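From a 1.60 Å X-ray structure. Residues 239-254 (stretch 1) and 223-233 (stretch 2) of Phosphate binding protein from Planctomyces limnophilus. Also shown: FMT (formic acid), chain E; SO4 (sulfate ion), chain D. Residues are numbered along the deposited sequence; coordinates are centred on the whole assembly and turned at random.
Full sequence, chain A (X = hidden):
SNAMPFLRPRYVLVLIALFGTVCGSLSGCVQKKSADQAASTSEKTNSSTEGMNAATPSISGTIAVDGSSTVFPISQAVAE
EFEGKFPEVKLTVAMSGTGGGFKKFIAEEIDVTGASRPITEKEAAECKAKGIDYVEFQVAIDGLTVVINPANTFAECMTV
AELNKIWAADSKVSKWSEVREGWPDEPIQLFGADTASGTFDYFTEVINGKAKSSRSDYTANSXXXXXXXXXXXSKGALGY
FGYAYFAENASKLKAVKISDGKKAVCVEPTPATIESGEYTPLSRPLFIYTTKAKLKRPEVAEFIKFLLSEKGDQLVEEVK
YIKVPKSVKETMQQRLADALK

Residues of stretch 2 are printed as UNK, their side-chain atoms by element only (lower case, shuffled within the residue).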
# COMPACT_ATOMS: atom_id res chain seq x y z
N GLY A 239 -4.26 -17.20 -1.73
CA GLY A 239 -4.96 -15.92 -1.63
C GLY A 239 -4.01 -14.79 -1.33
O GLY A 239 -2.85 -15.01 -0.97
N TYR A 240 -4.47 -13.56 -1.51
CA TYR A 240 -3.72 -12.40 -1.03
C TYR A 240 -4.64 -11.37 -0.42
O TYR A 240 -5.79 -11.24 -0.83
CB TYR A 240 -2.86 -11.77 -2.14
CG TYR A 240 -3.61 -11.00 -3.21
CD1 TYR A 240 -3.86 -9.64 -3.07
CD2 TYR A 240 -4.03 -11.63 -4.38
CE1 TYR A 240 -4.53 -8.92 -4.06
CE2 TYR A 240 -4.72 -10.91 -5.38
CZ TYR A 240 -4.95 -9.56 -5.20
OH TYR A 240 -5.61 -8.84 -6.18
N PHE A 241 -4.11 -10.66 0.56
CA PHE A 241 -4.82 -9.58 1.25
C PHE A 241 -3.85 -8.88 2.19
O PHE A 241 -2.71 -9.29 2.32
CB PHE A 241 -6.12 -10.04 1.96
CG PHE A 241 -6.01 -11.37 2.68
CD1 PHE A 241 -5.27 -11.50 3.86
CD2 PHE A 241 -6.67 -12.48 2.20
CE1 PHE A 241 -5.19 -12.74 4.52
CE2 PHE A 241 -6.61 -13.71 2.86
CZ PHE A 241 -5.86 -13.84 4.02
N GLY A 242 -4.31 -7.81 2.82
CA GLY A 242 -3.44 -7.02 3.67
C GLY A 242 -2.97 -7.80 4.88
O GLY A 242 -3.66 -8.68 5.39
N TYR A 243 -1.78 -7.45 5.35
CA TYR A 243 -1.13 -8.16 6.45
C TYR A 243 -1.99 -8.25 7.71
O TYR A 243 -1.97 -9.27 8.42
CB TYR A 243 0.22 -7.50 6.75
CG TYR A 243 0.89 -8.08 7.97
CD1 TYR A 243 1.62 -9.25 7.90
CD2 TYR A 243 0.75 -7.46 9.22
CE1 TYR A 243 2.22 -9.79 9.04
CE2 TYR A 243 1.34 -8.00 10.35
CZ TYR A 243 2.07 -9.15 10.25
OH TYR A 243 2.65 -9.69 11.38
N ALA A 244 -2.76 -7.20 8.00
CA ALA A 244 -3.56 -7.16 9.22
C ALA A 244 -4.52 -8.33 9.27
O ALA A 244 -4.76 -8.91 10.32
CB ALA A 244 -4.31 -5.84 9.35
N TYR A 245 -5.07 -8.70 8.11
CA TYR A 245 -6.01 -9.81 8.07
C TYR A 245 -5.32 -11.17 8.18
O TYR A 245 -5.90 -12.12 8.67
CB TYR A 245 -6.90 -9.70 6.81
CG TYR A 245 -7.96 -8.62 6.94
CD1 TYR A 245 -9.16 -8.87 7.58
CD2 TYR A 245 -7.75 -7.34 6.42
CE1 TYR A 245 -10.14 -7.89 7.71
CE2 TYR A 245 -8.73 -6.35 6.54
CZ TYR A 245 -9.91 -6.64 7.19
OH TYR A 245 -10.89 -5.67 7.32
N PHE A 246 -4.06 -11.26 7.77
CA PHE A 246 -3.30 -12.47 8.08
C PHE A 246 -3.00 -12.54 9.57
O PHE A 246 -3.23 -13.58 10.21
CB PHE A 246 -1.98 -12.56 7.30
CG PHE A 246 -1.04 -13.59 7.88
CD1 PHE A 246 -1.28 -14.95 7.72
CD2 PHE A 246 0.06 -13.20 8.65
CE1 PHE A 246 -0.44 -15.90 8.30
CE2 PHE A 246 0.89 -14.15 9.23
CZ PHE A 246 0.65 -15.49 9.05
N ALA A 247 -2.49 -11.45 10.12
CA ALA A 247 -1.98 -11.45 11.49
C ALA A 247 -3.03 -11.87 12.49
O ALA A 247 -2.76 -12.61 13.44
CB ALA A 247 -1.42 -10.07 11.86
N GLU A 248 -4.27 -11.44 12.27
CA GLU A 248 -5.31 -11.72 13.24
C GLU A 248 -5.91 -13.10 13.04
O GLU A 248 -6.71 -13.57 13.86
CB GLU A 248 -6.40 -10.66 13.15
CG GLU A 248 -7.17 -10.73 11.87
CD GLU A 248 -8.17 -9.61 11.72
OE1 GLU A 248 -9.18 -9.82 11.01
OE2 GLU A 248 -7.96 -8.53 12.30
N ASN A 249 -5.51 -13.76 11.95
CA ASN A 249 -5.96 -15.12 11.66
C ASN A 249 -4.80 -16.09 11.50
O ASN A 249 -4.94 -17.12 10.84
CB ASN A 249 -6.81 -15.11 10.38
CG ASN A 249 -8.12 -14.39 10.56
OD1 ASN A 249 -9.01 -14.87 11.26
ND2 ASN A 249 -8.26 -13.23 9.92
N ALA A 250 -3.67 -15.78 12.12
CA ALA A 250 -2.43 -16.52 11.87
C ALA A 250 -2.49 -18.00 12.22
O ALA A 250 -1.81 -18.82 11.60
CB ALA A 250 -1.25 -15.85 12.58
N SER A 251 -3.32 -18.37 13.20
CA SER A 251 -3.44 -19.76 13.59
C SER A 251 -4.22 -20.62 12.58
O SER A 251 -4.24 -21.84 12.69
CB SER A 251 -4.11 -19.86 14.97
OG SER A 251 -5.50 -19.60 14.86
N LYS A 252 -4.85 -19.97 11.60
CA LYS A 252 -5.70 -20.67 10.63
C LYS A 252 -5.18 -20.56 9.20
O LYS A 252 -5.74 -21.18 8.29
CB LYS A 252 -7.12 -20.12 10.69
CG LYS A 252 -7.76 -20.21 12.07
CD LYS A 252 -9.16 -19.61 12.09
CE LYS A 252 -9.16 -18.17 11.62
NZ LYS A 252 -9.78 -18.04 10.28
N LEU A 253 -4.14 -19.76 9.01
CA LEU A 253 -3.57 -19.50 7.69
C LEU A 253 -2.07 -19.74 7.70
O LEU A 253 -1.42 -19.67 8.74
CB LEU A 253 -3.80 -18.03 7.31
CG LEU A 253 -5.24 -17.52 7.22
CD1 LEU A 253 -5.22 -16.00 7.15
CD2 LEU A 253 -5.92 -18.10 5.97
N LYS A 254 -1.50 -20.00 6.53
CA LYS A 254 -0.05 -20.10 6.40
C LYS A 254 0.40 -18.97 5.47
O LYS A 254 -0.03 -18.89 4.32
CB LYS A 254 0.34 -21.48 5.85
CG LYS A 254 1.82 -21.64 5.56
CD LYS A 254 2.16 -23.08 5.15
CE LYS A 254 1.98 -24.04 6.31
NZ LYS A 254 2.32 -25.45 5.92
N UNK A 223 -14.54 -8.10 1.16
CA UNK A 223 -14.50 -8.45 2.57
C UNK A 223 -13.39 -9.46 2.80
O UNK A 223 -13.50 -10.61 2.41
c UNK A 223 -15.95 -9.34 4.46
n UNK A 223 -17.18 -9.46 4.96
o UNK A 223 -14.93 -9.47 5.13
c UNK A 223 -15.85 -9.05 2.97
N UNK A 224 -12.29 -9.01 3.40
CA UNK A 224 -11.12 -9.86 3.55
C UNK A 224 -11.41 -11.03 4.48
O UNK A 224 -10.73 -12.06 4.43
c UNK A 224 -9.29 -8.19 2.96
o UNK A 224 -8.40 -7.38 3.31
o UNK A 224 -9.63 -8.34 1.78
c UNK A 224 -9.91 -9.06 4.04
N UNK A 225 -12.43 -10.90 5.32
CA UNK A 225 -12.79 -12.00 6.21
C UNK A 225 -13.37 -13.17 5.43
O UNK A 225 -13.22 -14.33 5.84
c UNK A 225 -13.36 -10.33 8.03
n UNK A 225 -12.31 -10.47 8.81
c UNK A 225 -13.81 -11.55 7.26
o UNK A 225 -13.98 -9.25 7.93
N UNK A 226 -14.04 -12.87 4.33
CA UNK A 226 -14.56 -13.90 3.43
C UNK A 226 -13.41 -14.59 2.69
O UNK A 226 -13.44 -15.81 2.49
c UNK A 226 -17.92 -12.26 2.36
c UNK A 226 -15.59 -13.29 2.44
c UNK A 226 -16.85 -12.89 3.22
c UNK A 226 -15.93 -14.28 1.32
N UNK A 227 -12.40 -13.82 2.28
CA UNK A 227 -11.22 -14.41 1.64
C UNK A 227 -10.48 -15.34 2.60
O UNK A 227 -10.05 -16.43 2.21
c UNK A 227 -10.28 -13.33 1.12
c UNK A 227 -11.42 -13.08 -1.12
c UNK A 227 -10.87 -12.34 0.12
c UNK A 227 -9.79 -11.34 -0.28
N UNK A 228 -10.32 -14.90 3.85
CA UNK A 228 -9.71 -15.74 4.88
C UNK A 228 -10.43 -17.08 4.97
O UNK A 228 -9.78 -18.13 4.94
c UNK A 228 -9.71 -15.04 6.27
c UNK A 228 -8.75 -13.86 6.26
c UNK A 228 -9.35 -16.02 7.40
N UNK A 229 -11.76 -17.05 5.07
CA UNK A 229 -12.55 -18.27 5.19
C UNK A 229 -12.39 -19.15 3.95
O UNK A 229 -12.37 -20.37 4.05
o UNK A 229 -14.17 -19.04 8.08
c UNK A 229 -14.03 -17.94 5.44
c UNK A 229 -14.48 -19.75 7.12
n UNK A 229 -14.48 -21.08 7.18
c UNK A 229 -14.87 -19.14 5.79
N UNK A 230 -12.28 -18.51 2.79
CA UNK A 230 -12.06 -19.23 1.55
C UNK A 230 -10.78 -20.03 1.57
O UNK A 230 -10.76 -21.21 1.20
N UNK A 231 -9.70 -19.40 2.02
CA UNK A 231 -8.43 -20.09 2.15
C UNK A 231 -8.49 -21.20 3.19
O UNK A 231 -7.98 -22.30 2.97
c UNK A 231 -5.99 -19.83 2.74
c UNK A 231 -7.16 -18.12 1.29
c UNK A 231 -7.30 -19.09 2.46
N UNK A 232 -9.13 -20.94 4.33
CA UNK A 232 -9.33 -21.97 5.34
C UNK A 232 -10.06 -23.22 4.80
O UNK A 232 -9.72 -24.35 5.15
c UNK A 232 -10.12 -21.41 6.56
c UNK A 232 -9.33 -20.27 7.21
c UNK A 232 -10.43 -22.51 7.57
N UNK A 233 -11.02 -22.99 3.91
CA UNK A 233 -11.92 -24.05 3.44
C UNK A 233 -11.39 -24.85 2.25
O UNK A 233 -11.96 -25.89 1.90
o UNK A 233 -13.87 -23.69 5.35
c UNK A 233 -13.28 -23.46 3.06
c UNK A 233 -14.13 -23.13 4.27
o UNK A 233 -15.07 -22.33 4.11
C FMT E . 1.53 -8.29 13.91
O1 FMT E . 1.81 -9.48 13.86
O2 FMT E . 0.40 -7.84 14.06
S SO4 D . -12.72 -5.70 10.34
O1 SO4 D . -13.92 -5.91 11.16
O2 SO4 D . -11.54 -6.07 11.10
O3 SO4 D . -12.78 -6.54 9.13
O4 SO4 D . -12.68 -4.28 9.97
O HOH W 1 -6.61 -6.18 2.20
O HOH W 2 -12.27 -17.64 8.98

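Position 223 carries two side-chain carbons, the second bearing one oxygen and one nitrogen, and touches nothing on stretch 1. This short amide is Asn223, which occupies the N-cap position: its OD1 accepts from the backbone N of residue 225 at 2.9 Å, satisfying an amide at the open first turn of the helix.

Position 224 has two carbons, the second ending in two oxygens, a carboxylate. Its CB lies 3.5 Å from the centroid of the Tyr245 ring and 10° off the ring normal, a CH-pi contact over the face. The residue is Asp224. OD2 approaches Tyr245 CD2 at 3.2 Å and Phe241 CB at 3.8 Å; water 1 donates to this OD2 and accepts from Gly242 N, so the acid reaches the strand end through solvent.

Position 225 again shows two carbons, the second with one oxygen and one nitrogen, lying at the edge of the Tyr245 ring. It is Asn225, beside the sulfate ion that accepts a hydrogen bond from Tyr245 OH to its O3 at 2.8 Å.

At 226 there are four carbons, forked at the first, with one arm two carbons long. This is Ile226, out of reach of stretch 1.

Position 227 also has four carbons, but the fork comes at the second, which distinguishes Leu227. It is buried, its CB 3.9 Å from Phe241 CD2 and its CD1 4.0 Å from the carbonyl O of Tyr240.

Position 228 has a single carbon carrying two others, the fork of a valine. Val228 has more area covered by stretch 1 than any other residue of the helix. Its CG2 meets Phe241 CZ at 3.7 Å and Asn249 ND2 also at 3.7 Å, while CG1 packs 3.5 Å from Lys252 NZ and 4.1 Å from Leu253 CD1.

A chain of three carbons at 229, the third carrying one oxygen and one nitrogen, identifies Gln229. Water 2 donates to its OE1 and accepts from Lys252 NZ, linking the two without direct contact.

Position 230 has no side-chain atoms and is Gly230, out of reach of stretch 1.

Both 231 and 232 repeat the three-carbon fork, and both approach Leu253 CD2. The first is Val231, whose CG1 lies 3.7 Å from Leu253 CD2 and whose CG2 lies 4.3 Å from Gly239 CA; a CB on Gly239 would come within 3.0 Å of CG2. The second, Val232, places CG2 3.8 Å from Lys252 NZ.

Position 233 has two carbons, the second with two oxygens, and is Asp233, out of reach of stretch 1 but accepting weak hydrogen bonds from Gln229 NE2.

The contact buries 619 Å² without a direct hydrogen bond across it. Val228 sits centrally among Phe241, Asn249, Lys252 and Leu253, and Asn249 is held in place by its own bond from ND2 to Tyr245 O at 2.9 Å. Apolar packing joins the helix to strand and loop, Asp224 CB adds a CH-pi contact over the Tyr245 ring, and two bridging waters supply the polar links.

Stretch 2 223-233: NDNILVQGVVD
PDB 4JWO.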